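Tyrocidine synthetase 3 (Brevibacillus brevis, PDB 2JGP) forms part of a nonribosomal peptide synthetase for the antibiotic tyrocidine, pairing a peptidyl carrier domain with the condensation domain that makes the peptide bond. Local coordinates at residues Y55-I63 against F76-F86; Y96-Y107 against F154-I165. All coordinates share one frame; numbering follows the deposited sequence.

The two contacts follow one another along the chain: interaction 1 (55-63 with 76-86) closes before interaction 2 (96-107 with 154-165) opens. Their centres lie about 30 Å apart and their nearest atoms about 14 Å, so the two do not meet. Interaction 1 closes the helical carrier domain where the chain leaves it: the residues after helix 70-79 turn back along the loop between helices 41-55 and 61-66 and lie against helices 253-263 and 267-279. Interaction 2 belongs to the condensation domain and joins strand 97-98 and helix 101-113 to the hairpin of strands 152-157 and 160-165. After a short connection from interaction 1 the chain enters strand 97-98, the start of interaction 2.

Interaction 1. Residues Y55-I63 against F76-F86; sequences YQVDIPLRI and FIEETAKGNVF
The carbonyl oxygen of G83 is met twice from the facing loop: D58 N donates a nearly straight hydrogen bond to G83 O (2.9 Å, 169° at the hydrogen), lying in the carbonyl plane, and V57 CA adds a CA-H...O contact to G83 O at 3.3 Å. A single beta bridge pairs V57 with N84, the last residue of the type II turn A81-N84 that reverses the chain after helix 70-79. N84 then holds the returning chain in shape, its OD1 accepting from F86 N at 2.8 Å in an Asx turn while its ND2 donates to T80 O. In the helical carrier fold the bridge ties the chain leaving helix 70-79 to the loop between helices 41-55 and 61-66. V57 spreads its two methyls, CG1 touching I77 CG2 and CG2 touching F86 CD1; W11 of helix 10-23 packs against V57 and I77 and meets F86 edge-to-face. Y55 O lies in the plane of the F86 ring, 3.3 Å from F86 CE1. With CG anti to the backbone N (chi1 168°), the F76 ring stands beside its own carbonyl carbon, where T80 OG1, donating to F76 O, comes over one face; I63 CG2 sits over the centre of the opposite face, 3.6 Å from the centroid and 6° off the normal. P60 CD approaches the same ring at F76 CZ, 4.1 Å away.

Interaction 2. Residues Y96-Y107 against F154-I165; sequences YYPVSSAQKRMY and FAVVNGEPVQNI
Y97 and Q163 form an antiparallel hydrogen-bonded pair, Y97 N giving to Q163 O at 3.0 Å and Q163 N to Y97 O at 2.8 Å. They lay the short, weakly bonded strand 97-98 along the hairpin of 152-157 and 160-165, making a three-stranded antiparallel sheet in the condensation domain with 160-165 in the middle. The Q163 side chain adds a bond of its own: NE2 donates to P98 O at 2.8 Å, in the plane of its own amide. V99 puts CG1 against V162 CA and at the edge of the F154 ring, in its plane. Where helix 101-107 runs across strand 160-165, at 116° between their directions, Y107 wedges in. With CG anti to the backbone N (chi1 -174°), Y107 turns one ring face to P161 CB, which sits offset toward the rim, while Y107 CE1 reaches F154 CB at 3.6 Å. Beside the strand pair, V157 CG2 stands over the centre of the Y96 ring. Q103 OE1 accepts from S100 N on a lone pair and S100 OG accepts from Q103 N, a capping box that starts the helix. Q103 NE2 gives only a weak bond to Q163 OE1 and has S223 O as a further acceptor. K104, the next residue on the helix and fully extended, sets NZ 2.8 Å from E160 OE1, a salt bridge that uses the syn lone pair of that oxygen.

Interaction 1. Residues Y55-I63 against F76-F86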
loop_
_atom_site.group_PDB
_atom_site.type_symbol
_atom_site.label_atom_id
_atom_site.label_comp_id
_atom_site.label_asym_id
_atom_site.label_seq_id
_atom_site.Cartn_x
_atom_site.Cartn_y
_atom_site.Cartn_z
ATOM N N TYR A 55 -5.318 22.651 -1.218
ATOM C CA TYR A 55 -5.847 21.606 -0.319
ATOM C C TYR A 55 -7.132 21.958 0.440
ATOM O O TYR A 55 -7.627 21.130 1.199
ATOM C CB TYR A 55 -4.759 21.184 0.674
ATOM C CG TYR A 55 -3.509 20.709 -0.021
ATOM C CD1 TYR A 55 -2.344 21.473 -0.017
ATOM C CD2 TYR A 55 -3.508 19.511 -0.730
ATOM C CE1 TYR A 55 -1.197 21.037 -0.679
ATOM C CE2 TYR A 55 -2.372 19.068 -1.398
ATOM C CZ TYR A 55 -1.222 19.832 -1.369
ATOM O OH TYR A 55 -0.112 19.390 -2.042
ATOM N N GLN A 56 -7.677 23.158 0.232
ATOM C CA GLN A 56 -8.863 23.613 0.977
ATOM C C GLN A 56 -8.708 23.417 2.483
ATOM O O GLN A 56 -9.635 22.970 3.164
ATOM C CB GLN A 56 -10.128 22.895 0.493
ATOM C CG GLN A 56 -10.837 23.568 -0.654
ATOM C CD GLN A 56 -12.172 22.929 -0.937
ATOM O OE1 GLN A 56 -12.275 21.708 -1.026
ATOM N NE2 GLN A 56 -13.209 23.749 -1.079
ATOM N N VAL A 57 -7.521 23.722 2.992
ATOM C CA VAL A 57 -7.268 23.694 4.422
ATOM C C VAL A 57 -6.968 25.122 4.839
ATOM O O VAL A 57 -6.090 25.767 4.270
ATOM C CB VAL A 57 -6.108 22.758 4.783
ATOM C CG1 VAL A 57 -5.787 22.850 6.270
ATOM C CG2 VAL A 57 -6.464 21.318 4.402
ATOM N N ASP A 58 -7.720 25.611 5.815
ATOM C CA ASP A 58 -7.626 26.995 6.252
ATOM C C ASP A 58 -6.812 27.059 7.537
ATOM O O ASP A 58 -7.288 26.670 8.603
ATOM C CB ASP A 58 -9.028 27.565 6.452
ATOM C CG ASP A 58 -9.849 27.563 5.165
ATOM O OD1 ASP A 58 -9.300 27.931 4.103
ATOM O OD2 ASP A 58 -11.042 27.192 5.214
ATOM N N ILE A 59 -5.572 27.519 7.416
ATOM C CA ILE A 59 -4.656 27.618 8.540
ATOM C C ILE A 59 -4.673 29.067 9.020
ATOM O O ILE A 59 -4.302 29.960 8.258
ATOM C CB ILE A 59 -3.217 27.257 8.124
ATOM C CG1 ILE A 59 -3.141 25.822 7.593
ATOM C CG2 ILE A 59 -2.260 27.423 9.298
ATOM C CD1 ILE A 59 -1.812 25.512 6.908
ATOM N N PRO A 60 -5.114 29.310 10.270
ATOM C CA PRO A 60 -5.097 30.688 10.755
ATOM C C PRO A 60 -3.672 31.216 10.787
ATOM O O PRO A 60 -2.748 30.456 11.067
ATOM C CB PRO A 60 -5.661 30.572 12.178
ATOM C CG PRO A 60 -6.368 29.262 12.220
ATOM C CD PRO A 60 -5.621 28.375 11.290
ATOM N N LEU A 61 -3.488 32.502 10.497
ATOM C CA LEU A 61 -2.150 33.086 10.510
ATOM C C LEU A 61 -1.517 32.934 11.890
ATOM O O LEU A 61 -0.333 32.640 12.002
ATOM C CB LEU A 61 -2.189 34.555 10.090
ATOM C CG LEU A 61 -0.841 35.253 9.901
ATOM C CD1 LEU A 61 0.011 34.523 8.862
ATOM C CD2 LEU A 61 -1.051 36.712 9.512
ATOM N N ARG A 62 -2.321 33.129 12.931
ATOM C CA ARG A 62 -1.879 32.938 14.319
ATOM C C ARG A 62 -1.222 31.587 14.583
ATOM O O ARG A 62 -0.282 31.499 15.370
ATOM C CB ARG A 62 -3.033 33.132 15.316
ATOM C CG ARG A 62 -4.394 32.616 14.873
ATOM C CD ARG A 62 -5.196 33.677 14.087
ATOM N NE ARG A 62 -6.495 33.961 14.704
ATOM C CZ ARG A 62 -7.188 35.090 14.537
ATOM N NH1 ARG A 62 -6.736 36.074 13.760
ATOM N NH2 ARG A 62 -8.353 35.238 15.157
ATOM N N ILE A 63 -1.728 30.539 13.937
ATOM C CA ILE A 63 -1.186 29.196 14.108
ATOM C C ILE A 63 0.176 29.026 13.427
ATOM O O ILE A 63 1.061 28.358 13.967
ATOM C CB ILE A 63 -2.177 28.131 13.586
ATOM C CG1 ILE A 63 -3.454 28.137 14.435
ATOM C CG2 ILE A 63 -1.542 26.759 13.598
ATOM C CD1 ILE A 63 -3.233 27.783 15.896
ATOM N N PHE A 76 -0.665 20.104 13.681
ATOM C CA PHE A 76 -1.873 20.907 13.857
ATOM C C PHE A 76 -2.953 20.519 12.837
ATOM O O PHE A 76 -4.116 20.327 13.203
ATOM C CB PHE A 76 -1.557 22.400 13.736
ATOM C CG PHE A 76 -2.781 23.267 13.620
ATOM C CD1 PHE A 76 -3.439 23.710 14.753
ATOM C CD2 PHE A 76 -3.279 23.632 12.371
ATOM C CE1 PHE A 76 -4.564 24.505 14.649
ATOM C CE2 PHE A 76 -4.411 24.426 12.260
ATOM C CZ PHE A 76 -5.048 24.867 13.398
ATOM N N ILE A 77 -2.567 20.399 11.569
ATOM C CA ILE A 77 -3.526 20.034 10.513
ATOM C C ILE A 77 -4.104 18.644 10.761
ATOM O O ILE A 77 -5.305 18.425 10.581
ATOM C CB ILE A 77 -2.895 20.059 9.107
ATOM C CG1 ILE A 77 -2.426 21.468 8.738
ATOM C CG2 ILE A 77 -3.906 19.567 8.054
ATOM C CD1 ILE A 77 -1.660 21.514 7.423
ATOM N N GLU A 78 -3.251 17.713 11.183
ATOM C CA GLU A 78 -3.687 16.344 11.504
ATOM C C GLU A 78 -4.710 16.284 12.634
ATOM O O GLU A 78 -5.566 15.400 12.659
ATOM C CB GLU A 78 -2.487 15.485 11.904
ATOM C CG GLU A 78 -1.597 15.096 10.755
ATOM C CD GLU A 78 -0.225 14.611 11.191
ATOM O OE1 GLU A 78 0.100 14.673 12.397
ATOM O OE2 GLU A 78 0.545 14.175 10.314
ATOM N N GLU A 79 -4.603 17.212 13.578
ATOM C CA GLU A 79 -5.417 17.187 14.787
ATOM C C GLU A 79 -6.630 18.113 14.708
ATOM O O GLU A 79 -7.409 18.190 15.662
ATOM C CB GLU A 79 -4.541 17.543 15.996
ATOM C CG GLU A 79 -3.487 16.473 16.281
ATOM C CD GLU A 79 -2.334 16.958 17.140
ATOM O OE1 GLU A 79 -1.225 16.394 16.993
ATOM O OE2 GLU A 79 -2.526 17.889 17.951
ATOM N N THR A 80 -6.807 18.785 13.569
ATOM C CA THR A 80 -7.830 19.822 13.425
ATOM C C THR A 80 -8.854 19.455 12.352
ATOM O O THR A 80 -8.507 19.280 11.188
ATOM C CB THR A 80 -7.180 21.185 13.085
ATOM O OG1 THR A 80 -6.270 21.547 14.131
ATOM C CG2 THR A 80 -8.234 22.280 12.936
ATOM N N ALA A 81 -10.117 19.343 12.761
ATOM C CA ALA A 81 -11.222 19.067 11.841
ATOM C C ALA A 81 -11.747 20.350 11.193
ATOM O O ALA A 81 -12.185 20.348 10.042
ATOM C CB ALA A 81 -12.345 18.367 12.585
ATOM N N LYS A 82 -11.688 21.445 11.946
ATOM C CA LYS A 82 -12.223 22.727 11.498
ATOM C C LYS A 82 -11.446 23.242 10.292
ATOM O O LYS A 82 -10.221 23.276 10.304
ATOM C CB LYS A 82 -12.165 23.750 12.636
ATOM C CG LYS A 82 -12.761 25.110 12.297
ATOM C CD LYS A 82 -12.711 26.046 13.496
ATOM C CE LYS A 82 -12.874 27.497 13.080
ATOM N NZ LYS A 82 -11.686 27.993 12.330
ATOM N N GLY A 83 -12.168 23.645 9.246
ATOM C CA GLY A 83 -11.532 24.168 8.032
ATOM C C GLY A 83 -10.540 23.206 7.402
ATOM O O GLY A 83 -9.514 23.627 6.855
ATOM N N ASN A 84 -10.836 21.910 7.499
ATOM C CA ASN A 84 -9.992 20.863 6.942
ATOM C C ASN A 84 -10.891 19.834 6.254
ATOM O O ASN A 84 -11.523 19.010 6.912
ATOM C CB ASN A 84 -9.146 20.205 8.041
ATOM C CG ASN A 84 -8.265 19.076 7.517
ATOM O OD1 ASN A 84 -8.343 18.688 6.346
ATOM N ND2 ASN A 84 -7.418 18.539 8.391
ATOM N N VAL A 85 -10.955 19.890 4.926
ATOM C CA VAL A 85 -11.837 18.998 4.182
ATOM C C VAL A 85 -11.331 17.552 4.152
ATOM O O VAL A 85 -12.044 16.678 3.663
ATOM C CB VAL A 85 -12.067 19.481 2.724
ATOM C CG1 VAL A 85 -12.728 20.862 2.713
ATOM C CG2 VAL A 85 -10.765 19.484 1.948
ATOM N N PHE A 86 -10.112 17.314 4.648
ATOM C CA PHE A 86 -9.525 15.964 4.737
ATOM C C PHE A 86 -9.831 15.250 6.054
ATOM O O PHE A 86 -9.472 14.088 6.228
ATOM C CB PHE A 86 -8.000 16.032 4.569
ATOM C CG PHE A 86 -7.560 16.336 3.179
ATOM C CD1 PHE A 86 -7.450 17.650 2.741
ATOM C CD2 PHE A 86 -7.253 15.312 2.299
ATOM C CE1 PHE A 86 -7.042 17.929 1.458
ATOM C CE2 PHE A 86 -6.843 15.591 1.004
ATOM C CZ PHE A 86 -6.739 16.898 0.584
#

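Interaction 2. Residues Y96-Y107 against F154-I165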
loop_
_atom_site.group_PDB
_atom_site.type_symbol
_atom_site.label_atom_id
_atom_site.label_comp_id
_atom_site.label_asym_id
_atom_site.label_seq_id
_atom_site.Cartn_x
_atom_site.Cartn_y
_atom_site.Cartn_z
ATOM N N TYR A 96 -27.962 2.761 5.406
ATOM C CA TYR A 96 -26.859 2.223 4.623
ATOM C C TYR A 96 -25.786 3.286 4.517
ATOM O O TYR A 96 -26.049 4.467 4.750
ATOM C CB TYR A 96 -27.310 1.868 3.206
ATOM C CG TYR A 96 -28.464 0.908 3.117
ATOM C CD1 TYR A 96 -29.768 1.374 2.996
ATOM C CD2 TYR A 96 -28.256 -0.469 3.116
ATOM C CE1 TYR A 96 -30.837 0.502 2.898
ATOM C CE2 TYR A 96 -29.320 -1.353 3.018
ATOM C CZ TYR A 96 -30.608 -0.857 2.910
ATOM O OH TYR A 96 -31.668 -1.712 2.814
ATOM N N TYR A 97 -24.583 2.867 4.142
ATOM C CA TYR A 97 -23.466 3.789 3.972
ATOM C C TYR A 97 -22.843 3.588 2.597
ATOM O O TYR A 97 -22.850 2.471 2.074
ATOM C CB TYR A 97 -22.439 3.576 5.078
ATOM C CG TYR A 97 -23.030 3.731 6.457
ATOM C CD1 TYR A 97 -23.578 2.642 7.128
ATOM C CD2 TYR A 97 -23.062 4.972 7.083
ATOM C CE1 TYR A 97 -24.135 2.784 8.392
ATOM C CE2 TYR A 97 -23.612 5.126 8.348
ATOM C CZ TYR A 97 -24.150 4.032 8.994
ATOM O OH TYR A 97 -24.692 4.191 10.245
ATOM N N PRO A 98 -22.297 4.667 2.005
ATOM C CA PRO A 98 -21.668 4.460 0.710
ATOM C C PRO A 98 -20.499 3.487 0.819
ATOM O O PRO A 98 -19.855 3.401 1.870
ATOM C CB PRO A 98 -21.172 5.863 0.322
ATOM C CG PRO A 98 -21.066 6.610 1.615
ATOM C CD PRO A 98 -22.165 6.060 2.473
ATOM N N VAL A 99 -20.237 2.750 -0.253
ATOM C CA VAL A 99 -18.988 2.007 -0.357
ATOM C C VAL A 99 -17.855 2.955 -0.727
ATOM O O VAL A 99 -18.089 4.019 -1.296
ATOM C CB VAL A 99 -19.074 0.872 -1.393
ATOM C CG1 VAL A 99 -20.098 -0.155 -0.957
ATOM C CG2 VAL A 99 -19.404 1.421 -2.778
ATOM N N SER A 100 -16.630 2.580 -0.367
ATOM C CA SER A 100 -15.452 3.264 -0.876
ATOM C C SER A 100 -15.291 2.956 -2.367
ATOM O O SER A 100 -15.905 2.017 -2.896
ATOM C CB SER A 100 -14.214 2.823 -0.114
ATOM O OG SER A 100 -13.964 1.448 -0.322
ATOM N N SER A 101 -14.467 3.755 -3.034
ATOM C CA SER A 101 -14.163 3.559 -4.449
ATOM C C SER A 101 -13.636 2.144 -4.707
ATOM O O SER A 101 -14.078 1.476 -5.638
ATOM C CB SER A 101 -13.150 4.613 -4.917
ATOM O OG SER A 101 -12.863 4.458 -6.295
ATOM N N ALA A 102 -12.719 1.681 -3.858
ATOM C CA ALA A 102 -12.139 0.337 -3.989
ATOM C C ALA A 102 -13.182 -0.770 -3.800
ATOM O O ALA A 102 -13.216 -1.732 -4.560
ATOM C CB ALA A 102 -10.989 0.157 -3.009
ATOM N N GLN A 103 -14.031 -0.626 -2.789
ATOM C CA GLN A 103 -15.151 -1.557 -2.585
ATOM C C GLN A 103 -16.104 -1.597 -3.781
ATOM O O GLN A 103 -16.618 -2.665 -4.145
ATOM C CB GLN A 103 -15.953 -1.158 -1.355
ATOM C CG GLN A 103 -15.332 -1.518 -0.025
ATOM C CD GLN A 103 -16.219 -1.113 1.135
ATOM O OE1 GLN A 103 -16.822 -0.038 1.122
ATOM N NE2 GLN A 103 -16.316 -1.977 2.136
ATOM N N LYS A 104 -16.370 -0.434 -4.373
ATOM C CA LYS A 104 -17.296 -0.360 -5.501
ATOM C C LYS A 104 -16.801 -1.213 -6.668
ATOM O O LYS A 104 -17.575 -1.954 -7.272
ATOM C CB LYS A 104 -17.500 1.085 -5.955
ATOM C CG LYS A 104 -18.534 1.241 -7.075
ATOM C CD LYS A 104 -18.882 2.690 -7.306
ATOM C CE LYS A 104 -19.960 2.845 -8.353
ATOM N NZ LYS A 104 -20.392 4.257 -8.477
ATOM N N ARG A 105 -15.510 -1.104 -6.971
ATOM C CA ARG A 105 -14.902 -1.870 -8.061
ATOM C C ARG A 105 -14.960 -3.374 -7.792
ATOM O O ARG A 105 -15.316 -4.155 -8.678
ATOM C CB ARG A 105 -13.454 -1.424 -8.284
ATOM C CG ARG A 105 -12.694 -2.285 -9.291
ATOM C CD ARG A 105 -11.542 -1.551 -9.946
ATOM N NE ARG A 105 -11.175 -2.198 -11.209
ATOM C CZ ARG A 105 -10.375 -3.260 -11.325
ATOM N NH1 ARG A 105 -9.820 -3.821 -10.252
ATOM N NH2 ARG A 105 -10.124 -3.765 -12.528
ATOM N N MET A 106 -14.614 -3.775 -6.571
ATOM C CA MET A 106 -14.657 -5.182 -6.184
ATOM C C MET A 106 -16.074 -5.736 -6.256
ATOM O O MET A 106 -16.279 -6.839 -6.757
ATOM C CB MET A 106 -14.091 -5.387 -4.773
ATOM C CG MET A 106 -12.600 -5.180 -4.672
ATOM S SD MET A 106 -12.032 -5.463 -2.983
ATOM C CE MET A 106 -10.310 -5.011 -3.128
ATOM N N TYR A 107 -17.049 -4.969 -5.770
ATOM C CA TYR A 107 -18.451 -5.400 -5.825
ATOM C C TYR A 107 -18.903 -5.665 -7.258
ATOM O O TYR A 107 -19.454 -6.729 -7.557
ATOM C CB TYR A 107 -19.382 -4.362 -5.184
ATOM C CG TYR A 107 -20.807 -4.854 -5.102
ATOM C CD1 TYR A 107 -21.243 -5.617 -4.019
ATOM C CD2 TYR A 107 -21.708 -4.604 -6.134
ATOM C CE1 TYR A 107 -22.547 -6.090 -3.953
ATOM C CE2 TYR A 107 -23.012 -5.067 -6.076
ATOM C CZ TYR A 107 -23.425 -5.815 -4.985
ATOM O OH TYR A 107 -24.726 -6.275 -4.945
ATOM N N PHE A 154 -23.201 -6.251 1.672
ATOM C CA PHE A 154 -23.429 -5.268 0.618
ATOM C C PHE A 154 -24.782 -5.490 -0.020
ATOM O O PHE A 154 -25.247 -6.626 -0.134
ATOM C CB PHE A 154 -22.340 -5.340 -0.447
ATOM C CG PHE A 154 -20.960 -5.073 0.077
ATOM C CD1 PHE A 154 -20.407 -3.802 0.008
ATOM C CD2 PHE A 154 -20.218 -6.090 0.649
ATOM C CE1 PHE A 154 -19.131 -3.560 0.495
ATOM C CE2 PHE A 154 -18.940 -5.859 1.132
ATOM C CZ PHE A 154 -18.401 -4.588 1.067
ATOM N N ALA A 155 -25.408 -4.390 -0.420
ATOM C CA ALA A 155 -26.661 -4.418 -1.162
ATOM C C ALA A 155 -26.580 -3.341 -2.230
ATOM O O ALA A 155 -25.659 -2.520 -2.208
ATOM C CB ALA A 155 -27.832 -4.168 -0.230
ATOM N N VAL A 156 -27.519 -3.358 -3.175
ATOM C CA VAL A 156 -27.632 -2.285 -4.156
ATOM C C VAL A 156 -28.815 -1.413 -3.769
ATOM O O VAL A 156 -29.944 -1.890 -3.678
ATOM C CB VAL A 156 -27.795 -2.823 -5.596
ATOM C CG1 VAL A 156 -28.101 -1.686 -6.577
ATOM C CG2 VAL A 156 -26.532 -3.551 -6.018
ATOM N N VAL A 157 -28.543 -0.139 -3.518
ATOM C CA VAL A 157 -29.572 0.815 -3.131
ATOM C C VAL A 157 -29.428 2.037 -4.018
ATOM O O VAL A 157 -28.337 2.586 -4.152
ATOM C CB VAL A 157 -29.432 1.215 -1.647
ATOM C CG1 VAL A 157 -30.349 2.388 -1.309
ATOM C CG2 VAL A 157 -29.724 0.009 -0.750
ATOM N N ASN A 158 -30.531 2.446 -4.631
ATOM C CA ASN A 158 -30.517 3.512 -5.626
ATOM C C ASN A 158 -29.357 3.346 -6.620
ATOM O O ASN A 158 -28.603 4.283 -6.875
ATOM C CB ASN A 158 -30.488 4.878 -4.926
ATOM C CG ASN A 158 -31.726 5.123 -4.069
ATOM O OD1 ASN A 158 -32.791 4.579 -4.334
ATOM N ND2 ASN A 158 -31.585 5.945 -3.040
ATOM N N GLY A 159 -29.209 2.130 -7.146
ATOM C CA GLY A 159 -28.255 1.843 -8.222
ATOM C C GLY A 159 -26.784 1.775 -7.862
ATOM O O GLY A 159 -25.936 1.622 -8.750
ATOM N N GLU A 160 -26.472 1.873 -6.566
ATOM C CA GLU A 160 -25.108 1.855 -6.083
ATOM C C GLU A 160 -24.941 0.703 -5.114
ATOM O O GLU A 160 -25.850 0.431 -4.328
ATOM C CB GLU A 160 -24.793 3.146 -5.330
ATOM C CG GLU A 160 -24.867 4.399 -6.162
ATOM C CD GLU A 160 -23.783 4.471 -7.220
ATOM O OE1 GLU A 160 -22.711 3.847 -7.039
ATOM O OE2 GLU A 160 -24.007 5.162 -8.230
ATOM N N PRO A 161 -23.773 0.037 -5.145
ATOM C CA PRO A 161 -23.444 -0.854 -4.043
ATOM C C PRO A 161 -23.356 -0.012 -2.776
ATOM O O PRO A 161 -22.845 1.110 -2.827
ATOM C CB PRO A 161 -22.057 -1.397 -4.414
ATOM C CG PRO A 161 -21.865 -1.062 -5.859
ATOM C CD PRO A 161 -22.699 0.109 -6.152
ATOM N N VAL A 162 -23.869 -0.531 -1.666
ATOM C CA VAL A 162 -23.766 0.155 -0.381
ATOM C C VAL A 162 -23.409 -0.827 0.721
ATOM O O VAL A 162 -23.672 -2.034 0.608
ATOM C CB VAL A 162 -25.079 0.878 0.002
ATOM C CG1 VAL A 162 -25.366 2.028 -0.958
ATOM C CG2 VAL A 162 -26.255 -0.111 0.035
ATOM N N GLN A 163 -22.820 -0.289 1.785
ATOM C CA GLN A 163 -22.472 -1.071 2.957
ATOM C C GLN A 163 -23.665 -1.165 3.887
ATOM O O GLN A 163 -24.284 -0.154 4.223
ATOM C CB GLN A 163 -21.316 -0.422 3.709
ATOM C CG GLN A 163 -20.071 -0.251 2.889
ATOM C CD GLN A 163 -18.916 0.241 3.721
ATOM O OE1 GLN A 163 -18.296 -0.533 4.453
ATOM N NE2 GLN A 163 -18.629 1.543 3.632
ATOM N N ASN A 164 -23.980 -2.390 4.288
ATOM C CA ASN A 164 -25.043 -2.668 5.236
ATOM C C ASN A 164 -24.377 -3.202 6.499
ATOM O O ASN A 164 -23.837 -4.304 6.505
ATOM C CB ASN A 164 -26.022 -3.677 4.627
ATOM C CG ASN A 164 -27.292 -3.847 5.443
ATOM O OD1 ASN A 164 -27.431 -3.295 6.531
ATOM N ND2 ASN A 164 -28.231 -4.629 4.910
ATOM N N ILE A 165 -24.382 -2.394 7.555
ATOM C CA ILE A 165 -23.675 -2.727 8.790
ATOM C C ILE A 165 -24.647 -3.409 9.735
ATOM O O ILE A 165 -25.694 -2.842 10.062
ATOM C CB ILE A 165 -23.109 -1.464 9.486
ATOM C CG1 ILE A 165 -22.355 -0.580 8.488
ATOM C CG2 ILE A 165 -22.198 -1.850 10.644
ATOM C CD1 ILE A 165 -21.203 -1.238 7.835
HETATM O O HOH W 1 -22.305 3.718 -2.456
HETATM O O HOH W 2 -25.230 -7.586 -2.857
#